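Local coordinates for ParB domain protein nuclease (Sulfolobus solfataricus, PDB 5K5D) that probably takes part in archaeal DNA segregation as a ParB-like partition protein and may act as a nuclease, at residues 10-15 / 55-60; 14-19 / 68-73; 202-207 / 235-240; 192-197 / 220-225. The protein carries 4 engineered substitutions. All blocks are in the same frame, centred on the assembly; numbering follows the deposited sequence.

Interaction 1 of 4, residues 10-15 / 55-60; sequences TEEVVS and RNYVLI
The phenol of Tyr-57 reaches across one flank of the ParB-like N-terminal domain to the edge strand 10-15 of its mixed sheet, where Glu-12 and Val-14 meet it. Glu-12 and Tyr-57 run at about a right angle to each other, with the carboxylate and ring planes turned 66° apart. Tyr-57 OH donates a hydrogen bond of 2.8 Å to Glu-12 OE1, arriving on the syn side of the carboxylate but 24° out of its plane. OE1 itself lies near the plane of the ring, at its edge. The first torsion of Glu-12 sets CG between the backbone N and the carbonyl carbon (chi1 58°), and the chain then runs extended toward the phenol. Lys-81, from the neighbouring strand 76-82, forms a salt bridge with Glu-12 OE2 and a hydrogen bond with Tyr-57 OH, tying both partners to one ammonium group. With an alanine here in place of Glu-12, the phenol would probably lose its acceptor and Lys-81 its carboxylate mate. Two residues along, on the same side of the strand, Val-14 approaches the ring obliquely, its CG1 lying 3.8 Å from Tyr-57 CE2.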
loop_
_atom_site.group_PDB
_atom_site.type_symbol
_atom_site.label_atom_id
_atom_site.label_comp_id
_atom_site.label_asym_id
_atom_site.label_seq_id
_atom_site.Cartn_x
_atom_site.Cartn_y
_atom_site.Cartn_z
ATOM N N THR B 10 7.385 -11.071 22.999
ATOM C CA THR B 10 8.542 -11.258 23.849
ATOM C C THR B 10 9.800 -11.220 22.988
ATOM O O THR B 10 9.756 -11.515 21.790
ATOM C CB THR B 10 8.449 -12.577 24.634
ATOM O OG1 THR B 10 8.211 -13.661 23.729
ATOM C CG2 THR B 10 7.299 -12.518 25.630
ATOM N N GLU B 11 10.911 -10.829 23.597
ATOM C CA GLU B 11 12.169 -10.712 22.877
ATOM C C GLU B 11 12.975 -11.988 23.067
ATOM O O GLU B 11 13.213 -12.411 24.197
ATOM C CB GLU B 11 12.955 -9.499 23.383
ATOM C CG GLU B 11 13.757 -8.765 22.313
ATOM C CD GLU B 11 15.047 -9.474 21.943
ATOM O OE1 GLU B 11 15.441 -10.415 22.663
ATOM O OE2 GLU B 11 15.669 -9.087 20.933
ATOM N N GLU B 12 13.378 -12.613 21.965
ATOM C CA GLU B 12 14.175 -13.831 22.052
ATOM C C GLU B 12 15.133 -14.005 20.881
ATOM O O GLU B 12 14.971 -13.388 19.828
ATOM C CB GLU B 12 13.280 -15.067 22.197
ATOM C CG GLU B 12 12.281 -15.265 21.079
ATOM C CD GLU B 12 11.472 -16.541 21.249
ATOM O OE1 GLU B 12 11.895 -17.589 20.719
ATOM O OE2 GLU B 12 10.415 -16.499 21.914
ATOM N N VAL B 13 16.140 -14.846 21.087
ATOM C CA VAL B 13 17.108 -15.161 20.051
ATOM C C VAL B 13 16.914 -16.596 19.596
ATOM O O VAL B 13 16.735 -17.500 20.412
ATOM C CB VAL B 13 18.546 -14.990 20.545
ATOM C CG1 VAL B 13 19.526 -15.316 19.428
ATOM C CG2 VAL B 13 18.760 -13.578 21.053
ATOM N N VAL B 14 16.949 -16.799 18.286
ATOM C CA VAL B 14 16.706 -18.112 17.715
ATOM C C VAL B 14 17.693 -18.392 16.595
ATOM O O VAL B 14 18.308 -17.469 16.059
ATOM C CB VAL B 14 15.278 -18.209 17.153
ATOM C CG1 VAL B 14 14.261 -18.088 18.273
ATOM C CG2 VAL B 14 15.052 -17.136 16.108
ATOM N N SER B 15 17.846 -19.670 16.250
ATOM C CA SER B 15 18.681 -20.052 15.120
ATOM C C SER B 15 18.130 -19.388 13.868
ATOM O O SER B 15 16.915 -19.311 13.680
ATOM C CB SER B 15 18.718 -21.574 14.947
ATOM O OG SER B 15 17.478 -22.075 14.483
ATOM N N ARG B 55 3.890 -16.308 16.659
ATOM C CA ARG B 55 4.027 -17.377 17.635
ATOM C C ARG B 55 4.782 -18.586 17.083
ATOM O O ARG B 55 5.616 -19.169 17.769
ATOM C CB ARG B 55 2.633 -17.797 18.093
ATOM C CG ARG B 55 2.605 -18.604 19.358
ATOM C CD ARG B 55 1.287 -18.374 20.075
ATOM N NE ARG B 55 0.135 -18.770 19.270
ATOM C CZ ARG B 55 -1.059 -18.192 19.348
ATOM N NH1 ARG B 55 -1.252 -17.179 20.180
ATOM N NH2 ARG B 55 -2.057 -18.619 18.590
ATOM N N ASN B 56 4.486 -18.958 15.845
ATOM C CA ASN B 56 5.110 -20.126 15.232
ATOM C C ASN B 56 6.339 -19.764 14.407
ATOM O O ASN B 56 6.782 -20.541 13.562
ATOM C CB ASN B 56 4.109 -20.860 14.336
ATOM C CG ASN B 56 2.892 -21.346 15.099
ATOM O OD1 ASN B 56 3.006 -21.823 16.229
ATOM N ND2 ASN B 56 1.720 -21.207 14.492
ATOM N N TYR B 57 6.883 -18.579 14.658
ATOM C CA TYR B 57 8.141 -18.171 14.044
ATOM C C TYR B 57 7.998 -17.954 12.543
ATOM O O TYR B 57 8.948 -18.123 11.780
ATOM C CB TYR B 57 9.248 -19.177 14.376
ATOM C CG TYR B 57 9.467 -19.306 15.868
ATOM C CD1 TYR B 57 8.834 -20.302 16.601
ATOM C CD2 TYR B 57 10.278 -18.406 16.548
ATOM C CE1 TYR B 57 9.018 -20.409 17.966
ATOM C CE2 TYR B 57 10.468 -18.505 17.911
ATOM C CZ TYR B 57 9.835 -19.505 18.616
ATOM O OH TYR B 57 10.021 -19.601 19.975
ATOM N N VAL B 58 6.792 -17.581 12.130
ATOM C CA VAL B 58 6.559 -17.112 10.776
ATOM C C VAL B 58 7.006 -15.657 10.697
ATOM O O VAL B 58 6.521 -14.805 11.447
ATOM C CB VAL B 58 5.068 -17.222 10.380
ATOM C CG1 VAL B 58 4.818 -16.556 9.037
ATOM C CG2 VAL B 58 4.628 -18.673 10.350
ATOM N N LEU B 59 7.946 -15.386 9.798
ATOM C CA LEU B 59 8.474 -14.045 9.601
ATOM C C LEU B 59 7.367 -13.119 9.102
ATOM O O LEU B 59 6.687 -13.414 8.118
ATOM C CB LEU B 59 9.611 -14.083 8.580
ATOM C CG LEU B 59 10.865 -13.246 8.838
ATOM C CD1 LEU B 59 11.316 -12.562 7.556
ATOM C CD2 LEU B 59 10.635 -12.226 9.938
ATOM N N ILE B 60 7.187 -11.995 9.783
ATOM C CA ILE B 60 6.168 -11.035 9.390
ATOM C C ILE B 60 6.821 -9.857 8.697
ATOM O O ILE B 60 6.407 -9.444 7.615
ATOM C CB ILE B 60 5.368 -10.538 10.609
ATOM C CG1 ILE B 60 4.518 -11.674 11.175
ATOM C CG2 ILE B 60 4.490 -9.351 10.232
ATOM C CD1 ILE B 60 3.725 -11.277 12.398
#

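Interaction 2 of 4, residues 14-19 / 68-73; sequences VSIEKL and IMKKLG
Ile-16, just past the end of strand 9-15, pushes its side chain against the last turn of helix 63-71. CG1 stands opposite the backbone N across the CA-CB bond (chi1 -168°) and the chain continues straight, which carries CD1 to 3.5 Å from Lys-70 CD and 4.0 Å from Met-69 CB, a residue present as selenomethionine. A serine at Ile-16 would probably open a gap beside the helix and let the aliphatic part of Lys-70 move. Ile-16 O accepts a hydrogen bond from a water. In the ParB-like N-terminal domain this turn follows an edge strand, and the contact joins it to the helix that comes after the opposite edge strand, 59-61. Glu-17 bends at chi2 (-62°) and lays its carboxylate beside the Lys-70 chain, itself folded at three successive torsions. OE2 comes to 3.1 Å from Lys-70 CD, while OE1 stays 4.0 Å from Lys-70 NZ, too far for a salt bridge, although the charges are of opposite sign and probably attract each other weakly. Lys-18 N closes the turn onto Ser-15 O. Leu-19 O accepts from the same water as Ile-16 O, and that water takes its third bond, 3.2 Å long, from Lys-70 NZ.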
loop_
_atom_site.group_PDB
_atom_site.type_symbol
_atom_site.label_atom_id
_atom_site.label_comp_id
_atom_site.label_asym_id
_atom_site.label_seq_id
_atom_site.Cartn_x
_atom_site.Cartn_y
_atom_site.Cartn_z
ATOM N N VAL B 14 16.949 -16.799 18.286
ATOM C CA VAL B 14 16.706 -18.112 17.715
ATOM C C VAL B 14 17.693 -18.392 16.595
ATOM O O VAL B 14 18.308 -17.469 16.059
ATOM C CB VAL B 14 15.278 -18.209 17.153
ATOM C CG1 VAL B 14 14.261 -18.088 18.273
ATOM C CG2 VAL B 14 15.052 -17.136 16.108
ATOM N N SER B 15 17.846 -19.670 16.250
ATOM C CA SER B 15 18.681 -20.052 15.120
ATOM C C SER B 15 18.130 -19.388 13.868
ATOM O O SER B 15 16.915 -19.311 13.680
ATOM C CB SER B 15 18.718 -21.574 14.947
ATOM O OG SER B 15 17.478 -22.075 14.483
ATOM N N ILE B 16 19.027 -18.900 13.019
ATOM C CA ILE B 16 18.624 -18.115 11.860
ATOM C C ILE B 16 17.706 -18.903 10.923
ATOM O O ILE B 16 16.896 -18.324 10.200
ATOM C CB ILE B 16 19.849 -17.578 11.093
ATOM C CG1 ILE B 16 19.423 -16.529 10.065
ATOM C CG2 ILE B 16 20.623 -18.719 10.445
ATOM C CD1 ILE B 16 20.574 -15.763 9.477
ATOM N N GLU B 17 17.818 -20.226 10.963
ATOM C CA GLU B 17 17.041 -21.083 10.078
ATOM C C GLU B 17 15.702 -21.486 10.692
ATOM O O GLU B 17 14.889 -22.159 10.053
ATOM C CB GLU B 17 17.850 -22.325 9.702
ATOM C CG GLU B 17 19.192 -22.011 9.057
ATOM C CD GLU B 17 19.046 -21.254 7.750
ATOM O OE1 GLU B 17 18.146 -21.605 6.957
ATOM O OE2 GLU B 17 19.825 -20.306 7.516
ATOM N N LYS B 18 15.471 -21.072 11.933
ATOM C CA LYS B 18 14.227 -21.406 12.614
ATOM C C LYS B 18 13.059 -20.573 12.075
ATOM O O LYS B 18 11.896 -20.953 12.217
ATOM C CB LYS B 18 14.377 -21.215 14.123
ATOM C CG LYS B 18 13.219 -21.764 14.946
ATOM C CD LYS B 18 13.486 -21.610 16.434
ATOM C CE LYS B 18 12.298 -22.069 17.269
ATOM N NZ LYS B 18 12.570 -21.925 18.727
ATOM N N LEU B 19 13.379 -19.447 11.443
ATOM C CA LEU B 19 12.360 -18.540 10.907
ATOM C C LEU B 19 11.737 -19.043 9.606
ATOM O O LEU B 19 12.440 -19.314 8.631
ATOM C CB LEU B 19 12.943 -17.139 10.700
ATOM C CG LEU B 19 12.667 -16.105 11.797
ATOM C CD1 LEU B 19 12.072 -16.756 13.045
ATOM C CD2 LEU B 19 13.933 -15.318 12.125
ATOM N N ILE B 68 19.989 -10.868 4.008
ATOM C CA ILE B 68 21.332 -10.329 4.155
ATOM C C ILE B 68 22.113 -11.082 5.235
ATOM O O ILE B 68 23.249 -11.498 5.015
ATOM C CB ILE B 68 21.283 -8.834 4.497
ATOM C CG1 ILE B 68 20.518 -8.079 3.404
ATOM C CG2 ILE B 68 22.685 -8.279 4.682
ATOM C CD1 ILE B 68 20.299 -6.612 3.698
HETATM N N MSE B 69 21.489 -11.270 6.393
HETATM C CA MSE B 69 22.141 -11.927 7.519
HETATM C C MSE B 69 22.478 -13.377 7.207
HETATM O O MSE B 69 23.486 -13.909 7.676
HETATM C CB MSE B 69 21.249 -11.864 8.759
HETATM C CG MSE B 69 21.094 -10.472 9.338
HETATM SE SE MSE B 69 20.134 -10.521 11.029
HETATM C CE MSE B 69 18.387 -11.048 10.350
ATOM N N LYS B 70 21.615 -14.013 6.425
ATOM C CA LYS B 70 21.839 -15.379 5.989
ATOM C C LYS B 70 23.120 -15.431 5.154
ATOM O O LYS B 70 23.943 -16.335 5.313
ATOM C CB LYS B 70 20.649 -15.867 5.163
ATOM C CG LYS B 70 20.221 -17.293 5.457
ATOM C CD LYS B 70 19.285 -17.351 6.651
ATOM C CE LYS B 70 17.873 -16.929 6.274
ATOM N NZ LYS B 70 17.163 -17.968 5.472
ATOM N N LYS B 71 23.286 -14.446 4.274
ATOM C CA LYS B 71 24.454 -14.372 3.400
ATOM C C LYS B 71 25.710 -13.875 4.121
ATOM O O LYS B 71 26.827 -14.159 3.695
ATOM C CB LYS B 71 24.157 -13.499 2.176
ATOM C CG LYS B 71 23.159 -14.124 1.214
ATOM C CD LYS B 71 22.621 -13.103 0.231
ATOM C CE LYS B 71 21.604 -13.738 -0.705
ATOM N NZ LYS B 71 21.116 -12.774 -1.731
ATOM N N LEU B 72 25.525 -13.144 5.214
ATOM C CA LEU B 72 26.652 -12.625 5.976
ATOM C C LEU B 72 27.127 -13.602 7.049
ATOM O O LEU B 72 27.928 -13.245 7.913
ATOM C CB LEU B 72 26.314 -11.267 6.595
ATOM C CG LEU B 72 26.614 -10.041 5.729
ATOM C CD1 LEU B 72 26.039 -10.214 4.334
ATOM C CD2 LEU B 72 26.087 -8.768 6.381
ATOM N N GLY B 73 26.627 -14.832 6.993
ATOM C CA GLY B 73 27.076 -15.875 7.896
ATOM C C GLY B 73 26.340 -15.958 9.223
ATOM O O GLY B 73 26.499 -16.934 9.962
HETATM O O HOH W 1 15.210 -18.810 7.861
#

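Interaction 3 of 4, residues 202-207 / 235-240; sequences TPWLLK and DKLKDL
Lys-238 lies over one face of the Trp-204 indole, its aliphatic chain covering the ring system from CB to CD. CB sits 3.3 Å from Trp-204 CE2, offset toward the rim, and CG makes a CH-pi contact 3.5 Å from the centroid of the five-membered ring, 16° off its normal. With CG turned away from the backbone N (chi1 167°) and the rest of the chain extended, the methylenes follow the indole past NE1. Leu-237 takes the far end of the six-membered ring: its CG is 3.7 Å from Trp-204 CH2, and its CD2 lies at the ring edge, in plane. This packing joins the start of helix 203-210 to the short helix 234-238 in the all-helical part of the chain, the latter within the Ssol_1539-like second-domain family region. Leu-205 CB backs the other indole face, 3.9 Å above the plane. Behind these, Trp-204 also rests on Arg-245 and Ile-249 of helix 242-250, and Leu-237 on Ile-224 and Val-228 of helix 218-230. Trp-204 stands in the first turn of its helix, two residues after the N-cap residue Thr-202, whose carbonyl O accepts from both Leu-205 N and Leu-206 N.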
loop_
_atom_site.group_PDB
_atom_site.type_symbol
_atom_site.label_atom_id
_atom_site.label_comp_id
_atom_site.label_asym_id
_atom_site.label_seq_id
_atom_site.Cartn_x
_atom_site.Cartn_y
_atom_site.Cartn_z
ATOM N N THR B 202 -12.243 5.128 -9.087
ATOM C CA THR B 202 -11.385 5.030 -10.262
ATOM C C THR B 202 -10.091 4.241 -10.001
ATOM O O THR B 202 -8.993 4.798 -10.026
ATOM C CB THR B 202 -11.057 6.439 -10.798
ATOM O OG1 THR B 202 -10.302 6.336 -12.010
ATOM C CG2 THR B 202 -10.273 7.240 -9.763
ATOM N N PRO B 203 -10.224 2.928 -9.760
ATOM C CA PRO B 203 -9.101 2.030 -9.459
ATOM C C PRO B 203 -8.014 2.060 -10.535
ATOM O O PRO B 203 -6.823 2.062 -10.211
ATOM C CB PRO B 203 -9.762 0.646 -9.435
ATOM C CG PRO B 203 -11.190 0.908 -9.139
ATOM C CD PRO B 203 -11.512 2.215 -9.785
ATOM N N TRP B 204 -8.431 2.070 -11.799
ATOM C CA TRP B 204 -7.513 2.101 -12.931
ATOM C C TRP B 204 -6.642 3.347 -12.891
ATOM O O TRP B 204 -5.534 3.364 -13.431
ATOM C CB TRP B 204 -8.299 2.091 -14.241
ATOM C CG TRP B 204 -9.250 3.248 -14.339
ATOM C CD1 TRP B 204 -10.525 3.304 -13.857
ATOM C CD2 TRP B 204 -8.996 4.524 -14.939
ATOM N NE1 TRP B 204 -11.081 4.529 -14.125
ATOM C CE2 TRP B 204 -10.158 5.300 -14.788
ATOM C CE3 TRP B 204 -7.894 5.081 -15.596
ATOM C CZ2 TRP B 204 -10.259 6.600 -15.265
ATOM C CZ3 TRP B 204 -7.993 6.373 -16.066
ATOM C CH2 TRP B 204 -9.165 7.119 -15.900
ATOM N N LEU B 205 -7.162 4.396 -12.264
ATOM C CA LEU B 205 -6.440 5.658 -12.161
ATOM C C LEU B 205 -5.454 5.621 -10.996
ATOM O O LEU B 205 -4.347 6.154 -11.087
ATOM C CB LEU B 205 -7.424 6.819 -12.003
ATOM C CG LEU B 205 -6.919 8.252 -12.181
ATOM C CD1 LEU B 205 -6.231 8.750 -10.923
ATOM C CD2 LEU B 205 -6.002 8.353 -13.395
ATOM N N LEU B 206 -5.856 4.980 -9.902
ATOM C CA LEU B 206 -4.984 4.858 -8.738
ATOM C C LEU B 206 -3.744 4.038 -9.084
ATOM O O LEU B 206 -2.644 4.338 -8.622
ATOM C CB LEU B 206 -5.729 4.210 -7.569
ATOM C CG LEU B 206 -5.480 4.776 -6.166
ATOM C CD1 LEU B 206 -5.863 3.753 -5.112
ATOM C CD2 LEU B 206 -4.035 5.217 -5.973
ATOM N N LYS B 207 -3.932 3.012 -9.911
ATOM C CA LYS B 207 -2.840 2.126 -10.313
ATOM C C LYS B 207 -1.643 2.888 -10.882
ATOM O O LYS B 207 -0.513 2.411 -10.804
ATOM C CB LYS B 207 -3.320 1.088 -11.337
ATOM C CG LYS B 207 -4.074 -0.101 -10.752
ATOM C CD LYS B 207 -4.179 -1.224 -11.783
ATOM C CE LYS B 207 -4.997 -2.405 -11.278
ATOM N NZ LYS B 207 -6.440 -2.066 -11.152
ATOM N N ASP B 235 -15.385 8.232 -18.153
ATOM C CA ASP B 235 -15.408 6.923 -18.804
ATOM C C ASP B 235 -14.682 6.892 -20.140
ATOM O O ASP B 235 -14.127 5.861 -20.529
ATOM C CB ASP B 235 -16.847 6.442 -19.001
ATOM C CG ASP B 235 -17.510 6.044 -17.698
ATOM O OD1 ASP B 235 -16.809 5.501 -16.821
ATOM O OD2 ASP B 235 -18.729 6.275 -17.554
ATOM N N LYS B 236 -14.708 8.011 -20.856
ATOM C CA LYS B 236 -13.993 8.091 -22.122
ATOM C C LYS B 236 -12.498 7.960 -21.860
ATOM O O LYS B 236 -11.794 7.248 -22.575
ATOM C CB LYS B 236 -14.313 9.394 -22.856
ATOM C CG LYS B 236 -15.732 9.467 -23.393
ATOM C CD LYS B 236 -15.977 10.800 -24.083
ATOM C CE LYS B 236 -17.363 10.880 -24.700
ATOM N NZ LYS B 236 -17.514 12.118 -25.523
ATOM N N LEU B 237 -12.027 8.634 -20.815
ATOM C CA LEU B 237 -10.625 8.550 -20.416
ATOM C C LEU B 237 -10.273 7.141 -19.963
ATOM O O LEU B 237 -9.255 6.585 -20.369
ATOM C CB LEU B 237 -10.325 9.543 -19.294
ATOM C CG LEU B 237 -8.914 9.473 -18.707
ATOM C CD1 LEU B 237 -7.864 9.682 -19.784
ATOM C CD2 LEU B 237 -8.744 10.479 -17.587
ATOM N N LYS B 238 -11.121 6.569 -19.114
ATOM C CA LYS B 238 -10.897 5.228 -18.587
ATOM C C LYS B 238 -10.889 4.186 -19.701
ATOM O O LYS B 238 -10.105 3.238 -19.668
ATOM C CB LYS B 238 -11.977 4.877 -17.562
ATOM C CG LYS B 238 -12.036 3.402 -17.188
ATOM C CD LYS B 238 -13.326 3.077 -16.433
ATOM C CE LYS B 238 -13.416 1.593 -16.098
ATOM N NZ LYS B 238 -14.791 1.190 -15.693
ATOM N N ASP B 239 -11.766 4.367 -20.684
ATOM C CA ASP B 239 -11.918 3.396 -21.763
ATOM C C ASP B 239 -10.941 3.657 -22.902
ATOM O O ASP B 239 -10.907 2.921 -23.886
ATOM C CB ASP B 239 -13.355 3.396 -22.287
ATOM C CG ASP B 239 -14.342 2.873 -21.267
ATOM O OD1 ASP B 239 -13.925 2.082 -20.394
ATOM O OD2 ASP B 239 -15.534 3.249 -21.340
ATOM N N LEU B 240 -10.149 4.713 -22.761
ATOM C CA LEU B 240 -9.132 5.035 -23.747
ATOM C C LEU B 240 -8.180 3.858 -23.884
ATOM O O LEU B 240 -7.977 3.108 -22.932
ATOM C CB LEU B 240 -8.353 6.279 -23.318
ATOM C CG LEU B 240 -8.322 7.463 -24.284
ATOM C CD1 LEU B 240 -7.316 8.500 -23.805
ATOM C CD2 LEU B 240 -7.984 6.998 -25.693
#

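Interaction 4 of 4, residues 192-197 / 220-225; sequences KRKMAI and QAFRIY
Lys-194 and Phe-222 meet where two helices of the helical C-terminal part of the chain, 189-201 and 218-230, cross; over these segments their axes make an angle of 55° and approach to 10.2 Å. The main interaction is CH-pi. Lys-194 CG sits over the centre of the Phe-222 ring, 3.6 Å from the centroid and 11° off the normal, while the extended lysine chain crosses the phenylalanine side chain at about a right angle. CB of Lys-194 lies 3.7 Å from Phe-222 CD1 and CE lies 3.9 Å from Phe-222 CD2, which means that the methylenes span the ring from one ortho carbon to the other. Phe-222 holds CG opposite its own backbone N (chi1 -173°), a setting that carries the ring out from its helix under the lysine. Charge enters beyond the ring, where Lys-194 NZ forms a salt bridge with Asp-219, one turn before Phe-222 on the same helix. The lysine therefore meets helix 218-230 with both its methylenes and its ammonium group. The remaining contacts are apolar. One turn on from Lys-194, Ile-197 presents CB to the edge of the Phe-222 ring, a looser approach of 4.4 Å to CE1. Leu-198 of helix 189-201 touches both Phe-222 and Tyr-225. Ile-197 also crosses Tyr-225 at about a right angle, with Ile-197 CG2 3.8 Å from Tyr-225 CE2.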
loop_
_atom_site.group_PDB
_atom_site.type_symbol
_atom_site.label_atom_id
_atom_site.label_comp_id
_atom_site.label_asym_id
_atom_site.label_seq_id
_atom_site.Cartn_x
_atom_site.Cartn_y
_atom_site.Cartn_z
ATOM N N LYS B 192 -5.577 10.886 2.429
ATOM C CA LYS B 192 -6.322 9.660 2.702
ATOM C C LYS B 192 -7.682 9.702 2.024
ATOM O O LYS B 192 -8.223 8.671 1.624
ATOM C CB LYS B 192 -6.518 9.449 4.203
ATOM C CG LYS B 192 -5.250 9.143 4.974
ATOM C CD LYS B 192 -5.562 8.892 6.436
ATOM C CE LYS B 192 -4.299 8.786 7.256
ATOM N NZ LYS B 192 -3.590 10.092 7.317
ATOM N N ARG B 193 -8.237 10.901 1.900
ATOM C CA ARG B 193 -9.561 11.053 1.323
ATOM C C ARG B 193 -9.470 11.001 -0.194
ATOM O O ARG B 193 -10.311 10.390 -0.855
ATOM C CB ARG B 193 -10.199 12.361 1.786
ATOM C CG ARG B 193 -11.649 12.497 1.381
ATOM C CD ARG B 193 -12.273 13.748 1.963
ATOM N NE ARG B 193 -13.588 13.994 1.386
ATOM C CZ ARG B 193 -13.789 14.679 0.267
ATOM N NH1 ARG B 193 -12.757 15.191 -0.391
ATOM N NH2 ARG B 193 -15.020 14.854 -0.193
ATOM N N LYS B 194 -8.438 11.645 -0.734
ATOM C CA LYS B 194 -8.157 11.599 -2.162
ATOM C C LYS B 194 -7.916 10.164 -2.593
ATOM O O LYS B 194 -8.464 9.706 -3.594
ATOM C CB LYS B 194 -6.922 12.438 -2.498
ATOM C CG LYS B 194 -7.163 13.931 -2.537
ATOM C CD LYS B 194 -5.849 14.677 -2.692
ATOM C CE LYS B 194 -6.063 16.182 -2.755
ATOM N NZ LYS B 194 -4.775 16.925 -2.656
HETATM N N MSE B 195 -7.084 9.460 -1.835
HETATM C CA MSE B 195 -6.746 8.086 -2.171
HETATM C C MSE B 195 -7.977 7.196 -2.092
HETATM O O MSE B 195 -8.193 6.349 -2.957
HETATM C CB MSE B 195 -5.640 7.553 -1.260
HETATM C CG MSE B 195 -4.930 6.335 -1.835
HETATM SE SE MSE B 195 -5.306 4.665 -0.900
HETATM C CE MSE B 195 -4.098 4.902 0.603
ATOM N N ALA B 196 -8.787 7.405 -1.056
ATOM C CA ALA B 196 -9.985 6.599 -0.847
ATOM C C ALA B 196 -10.984 6.767 -1.988
ATOM O O ALA B 196 -11.542 5.787 -2.486
ATOM C CB ALA B 196 -10.630 6.938 0.487
ATOM N N ILE B 197 -11.202 8.013 -2.402
ATOM C CA ILE B 197 -12.112 8.300 -3.509
ATOM C C ILE B 197 -11.617 7.692 -4.819
ATOM O O ILE B 197 -12.394 7.125 -5.585
ATOM C CB ILE B 197 -12.318 9.810 -3.691
ATOM C CG1 ILE B 197 -13.017 10.390 -2.460
ATOM C CG2 ILE B 197 -13.129 10.090 -4.949
ATOM C CD1 ILE B 197 -13.310 11.865 -2.559
ATOM N N GLN B 220 -1.623 14.829 -8.083
ATOM C CA GLN B 220 -1.699 15.061 -9.516
ATOM C C GLN B 220 -2.754 14.161 -10.150
ATOM O O GLN B 220 -3.488 14.582 -11.041
ATOM C CB GLN B 220 -0.334 14.799 -10.157
ATOM C CG GLN B 220 -0.165 15.421 -11.522
ATOM C CD GLN B 220 -0.275 16.931 -11.481
ATOM O OE1 GLN B 220 0.527 17.604 -10.834
ATOM N NE2 GLN B 220 -1.277 17.471 -12.166
ATOM N N ALA B 221 -2.822 12.916 -9.685
ATOM C CA ALA B 221 -3.808 11.966 -10.189
ATOM C C ALA B 221 -5.214 12.413 -9.822
ATOM O O ALA B 221 -6.154 12.245 -10.598
ATOM C CB ALA B 221 -3.539 10.582 -9.632
ATOM N N PHE B 222 -5.351 12.985 -8.630
ATOM C CA PHE B 222 -6.649 13.420 -8.138
ATOM C C PHE B 222 -7.148 14.666 -8.874
ATOM O O PHE B 222 -8.351 14.842 -9.075
ATOM C CB PHE B 222 -6.590 13.675 -6.632
ATOM C CG PHE B 222 -7.925 13.973 -6.022
ATOM C CD1 PHE B 222 -8.769 12.946 -5.641
ATOM C CD2 PHE B 222 -8.340 15.279 -5.840
ATOM C CE1 PHE B 222 -9.999 13.215 -5.089
ATOM C CE2 PHE B 222 -9.565 15.555 -5.288
ATOM C CZ PHE B 222 -10.398 14.522 -4.910
ATOM N N ARG B 223 -6.220 15.531 -9.269
ATOM C CA ARG B 223 -6.572 16.690 -10.081
ATOM C C ARG B 223 -7.166 16.220 -11.401
ATOM O O ARG B 223 -8.148 16.783 -11.890
ATOM C CB ARG B 223 -5.348 17.568 -10.345
ATOM C CG ARG B 223 -4.920 18.430 -9.165
ATOM C CD ARG B 223 -3.721 19.291 -9.533
ATOM N NE ARG B 223 -4.013 20.180 -10.654
ATOM C CZ ARG B 223 -3.088 20.758 -11.415
ATOM N NH1 ARG B 223 -1.801 20.535 -11.183
ATOM N NH2 ARG B 223 -3.450 21.552 -12.414
ATOM N N ILE B 224 -6.561 15.180 -11.970
ATOM C CA ILE B 224 -7.054 14.581 -13.204
ATOM C C ILE B 224 -8.464 14.039 -13.015
ATOM O O ILE B 224 -9.325 14.209 -13.881
ATOM C CB ILE B 224 -6.142 13.436 -13.674
ATOM C CG1 ILE B 224 -4.816 13.994 -14.193
ATOM C CG2 ILE B 224 -6.833 12.615 -14.750
ATOM C CD1 ILE B 224 -3.841 12.932 -14.651
ATOM N N TYR B 225 -8.692 13.388 -11.875
ATOM C CA TYR B 225 -10.001 12.824 -11.558
ATOM C C TYR B 225 -11.090 13.892 -11.574
ATOM O O TYR B 225 -12.015 13.840 -12.387
ATOM C CB TYR B 225 -9.974 12.125 -10.195
ATOM C CG TYR B 225 -11.337 11.700 -9.709
ATOM C CD1 TYR B 225 -11.985 10.604 -10.270
ATOM C CD2 TYR B 225 -11.983 12.393 -8.691
ATOM C CE1 TYR B 225 -13.241 10.210 -9.828
ATOM C CE2 TYR B 225 -13.241 12.004 -8.244
ATOM C CZ TYR B 225 -13.862 10.913 -8.818
ATOM O OH TYR B 225 -15.104 10.519 -8.382
#

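How the interactions relate
The four contacts fall into two pairs on opposite sides of the chain's centre. Interactions 1 and 2 both start from strand 9-15 and share Val-14 and Ser-15; they touch at Tyr-57, whose carbonyl O packs against Leu-19 and whose ring makes a cation-pi contact with Lys-18. Interactions 3 and 4 lie in the helical part, with centres about 12 Å apart, and meet where Leu-205 packs on Ala-221 and Thr-202 on Tyr-225. Interactions 1 to 3 are partly buried and interaction 4 is a surface contact. Polar links cross the first pair, a direct hydrogen bond in one and a water bridge in the other, whereas the helical pair relies on lysine methylenes over aromatic faces.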